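Beta-galactoside alpha-2,6-sialyltransferase (Photobacterium sp., PDB 2Z4T) probably transfers sialic acid from a CMP-activated donor to galactoside acceptors such as lactose, forming an alpha-2,6 linkage. Local coordinates at residues V485-L489 with G490-E494. Numbering follows the deposited sequence.
Sequences VMIKL and GIVKE. With PO4 (phosphate ion), chain J.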
ATOM      1  N   VAL A 485       5.192   7.296  22.639  1.00 39.93           N
ATOM      2  CA  VAL A 485       4.207   7.449  21.543  1.00 40.40           C
ATOM      3  C   VAL A 485       2.806   7.010  22.034  1.00 41.50           C
ATOM      4  O   VAL A 485       1.799   7.660  21.694  1.00 42.32           O
ATOM      5  CB  VAL A 485       4.686   6.906  20.226  1.00 40.55           C
ATOM      6  CG1 VAL A 485       3.604   7.054  19.171  1.00 38.87           C
ATOM      7  CG2 VAL A 485       5.943   7.679  19.812  1.00 39.69           C
ATOM      8  N   MET A 486       2.659   5.871  22.702  1.00 41.78           N
ATOM      9  CA  MET A 486       1.710   4.843  22.331  1.00 42.15           C
ATOM     10  C   MET A 486       0.824   5.222  23.564  1.00 41.57           C
ATOM     11  O   MET A 486      -0.418   5.170  23.537  1.00 41.63           O
ATOM     12  CB  MET A 486       2.227   3.416  22.428  1.00 41.85           C
ATOM     13  CG  MET A 486       2.612   2.857  21.065  1.00 41.74           C
ATOM     14  SD  MET A 486       2.554   1.074  21.006  1.00 44.46           S
ATOM     15  CE  MET A 486       4.220   0.681  21.225  1.00 44.75           C
ATOM     16  N   ILE A 487       1.504   5.671  24.627  1.00 40.85           N
ATOM     17  CA  ILE A 487       0.858   6.361  25.728  1.00 40.72           C
ATOM     18  C   ILE A 487       0.164   7.636  25.245  1.00 41.18           C
ATOM     19  O   ILE A 487      -1.017   7.812  25.503  1.00 41.36           O
ATOM     20  CB  ILE A 487       1.845   6.717  26.865  1.00 40.67           C
ATOM     21  CG1 ILE A 487       2.316   5.469  27.607  1.00 39.71           C
ATOM     22  CG2 ILE A 487       1.195   7.687  27.857  1.00 40.25           C
ATOM     23  CD1 ILE A 487       3.565   5.698  28.433  1.00 38.67           C
ATOM     24  N   LYS A 488       0.892   8.521  24.558  1.00 41.33           N
ATOM     25  CA  LYS A 488       0.317   9.774  24.065  1.00 41.68           C
ATOM     26  C   LYS A 488      -0.899   9.571  23.187  1.00 41.70           C
ATOM     27  O   LYS A 488      -1.835  10.376  23.224  1.00 42.19           O
ATOM     28  CB  LYS A 488       1.340  10.575  23.258  1.00 41.95           C
ATOM     29  CG  LYS A 488       1.640  11.919  23.830  1.00 44.10           C
ATOM     30  CD  LYS A 488       0.406  12.793  23.861  1.00 45.11           C
ATOM     31  CE  LYS A 488       0.710  14.131  24.544  1.00 48.38           C
ATOM     32  NZ  LYS A 488       1.126  14.001  25.963  1.00 48.42           N
ATOM     33  N   LEU A 489      -0.863   8.513  22.380  1.00 41.17           N
ATOM     34  CA  LEU A 489      -1.963   8.164  21.507  1.00 40.89           C
ATOM     35  C   LEU A 489      -3.146   7.516  22.238  1.00 41.11           C
ATOM     36  O   LEU A 489      -4.171   7.214  21.620  1.00 41.01           O
ATOM     37  CB  LEU A 489      -1.472   7.246  20.383  1.00 40.98           C
ATOM     38  CG  LEU A 489      -0.463   7.841  19.404  1.00 39.49           C
ATOM     39  CD1 LEU A 489       0.077   6.723  18.528  1.00 37.24           C
ATOM     40  CD2 LEU A 489      -1.140   8.888  18.568  1.00 37.36           C
ATOM     41  N   GLY A 490      -3.004   7.312  23.546  1.00 41.17           N
ATOM     42  CA  GLY A 490      -4.059   6.724  24.352  1.00 41.62           C
ATOM     43  C   GLY A 490      -4.224   5.239  24.111  1.00 42.17           C
ATOM     44  O   GLY A 490      -5.265   4.677  24.395  1.00 41.98           O
ATOM     45  N   ILE A 491      -3.205   4.591  23.567  1.00 43.02           N
ATOM     46  CA  ILE A 491      -3.292   3.162  23.309  1.00 43.63           C
ATOM     47  C   ILE A 491      -3.088   2.403  24.603  1.00 44.44           C
ATOM     48  O   ILE A 491      -3.722   1.406  24.880  1.00 44.70           O
ATOM     49  CB  ILE A 491      -2.268   2.747  22.260  1.00 43.83           C
ATOM     50  CG1 ILE A 491      -2.605   3.454  20.937  1.00 42.72           C
ATOM     51  CG2 ILE A 491      -2.248   1.224  22.120  1.00 43.05           C
ATOM     52  CD1 ILE A 491      -1.493   3.483  19.936  1.00 42.72           C
ATOM     53  N   VAL A 492      -2.236   2.948  25.438  1.00 46.02           N
ATOM     54  CA  VAL A 492      -1.827   2.286  26.630  1.00 46.69           C
ATOM     55  C   VAL A 492      -1.698   3.384  27.678  1.00 47.29           C
ATOM     56  O   VAL A 492      -1.495   4.553  27.336  1.00 46.84           O
ATOM     57  CB  VAL A 492      -0.488   1.557  26.315  1.00 47.13           C
ATOM     58  CG1 VAL A 492       0.746   2.482  26.489  1.00 46.10           C
ATOM     59  CG2 VAL A 492      -0.372   0.319  27.098  1.00 46.90           C
ATOM     60  N   LYS A 493      -1.845   3.024  28.943  1.00 48.40           N
ATOM     61  CA  LYS A 493      -1.671   3.978  30.045  1.00 49.91           C
ATOM     62  C   LYS A 493      -0.338   3.711  30.734  1.00 49.93           C
ATOM     63  O   LYS A 493       0.023   2.549  30.925  1.00 50.21           O
ATOM     64  CB  LYS A 493      -2.833   3.866  31.035  1.00 49.78           C
ATOM     65  CG  LYS A 493      -4.031   4.745  30.684  1.00 51.75           C
ATOM     66  CD  LYS A 493      -5.273   4.465  31.565  1.00 52.00           C
ATOM     67  CE  LYS A 493      -6.431   3.939  30.691  1.00 56.28           C
ATOM     68  NZ  LYS A 493      -7.695   3.706  31.451  1.00 58.17           N
ATOM     69  N   GLU A 494       0.391   4.765  31.105  1.00 50.33           N
ATOM     70  CA  GLU A 494       1.732   4.588  31.661  1.00 51.44           C
ATOM     71  C   GLU A 494       1.772   3.623  32.848  1.00 51.49           C
ATOM     72  O   GLU A 494       2.595   2.707  32.883  1.00 51.78           O
ATOM     73  CB  GLU A 494       2.399   5.916  32.044  1.00 51.24           C
ATOM     74  CG  GLU A 494       3.931   5.802  32.083  1.00 52.67           C
ATOM     75  CD  GLU A 494       4.644   7.052  32.617  1.00 53.18           C
ATOM     76  OE1 GLU A 494       4.500   7.332  33.832  1.00 54.06           O
ATOM     77  OE2 GLU A 494       5.376   7.724  31.826  1.00 54.37           O
TER
HETATM   78  P   PO4 J4001      -3.693   0.182  29.532  1.00 89.40           P
HETATM   79  O1  PO4 J4001      -2.252   0.605  29.653  1.00 90.10           O
HETATM   80  O2  PO4 J4001      -4.577   1.408  29.466  1.00 89.47           O
HETATM   81  O3  PO4 J4001      -3.873  -0.637  28.264  1.00 89.42           O
HETATM   82  O4  PO4 J4001      -4.028  -0.643  30.754  1.00 89.01           O
HETATM   83  O   HOH W   1      -3.245   6.617  27.745  1.00 46.93           O
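I487, on the last turn of helix 481-488, lies against V492 and E494 of the chain that doubles back beside it. Its CB sits 4.0 Å from V492 O. The next atom, CG1, meets V492 CG1 at 3.6 Å, the two side chains slanting across one another, and CD1 carries on to E494 CG at 3.7 Å, resting on the aliphatic part of the glutamate. CG1 takes this path because it stands anti to the carbonyl carbon (chi1 -70°), while CG2, anti to the backbone N, stays at the fringe of V492 O. A long branched residue suits the place, since one arm spans two partners. Independently of the side chain, I487 CA-H points almost straight at V492 O. A water that donates to V492 O also makes a weak bond to I487 O.

The turn that folds the chain back on the helix is a Schellman motif. G490, with positive phi, a region glycine enters easily, gives its N-H to I487 O from above the carbonyl plane, and I491 N binds M486 O at 2.8 Å, nearly in line with the carbonyl. V492 N adds a weak second bond to M486 O. These bonds take up M486 O and I487 O, two carbonyls of the last helical turn, just before the loop leading to strand 498-499 of the parallel sheet in the CMP-binding half of this GT-B enzyme.

I491 turns its CD1 alongside L489, 3.8 Å from L489 CB, so the two branched chains join an apolar layer with I463 of strand 460-465 and F453. Beyond V492 the backbone meets a phosphate, probably from the crystallisation liquor: K493 N donates to its O1 in a nearly straight bond (170°), with V492 CG2 also close to O1, and N496 ND2 provides another bond to the ion.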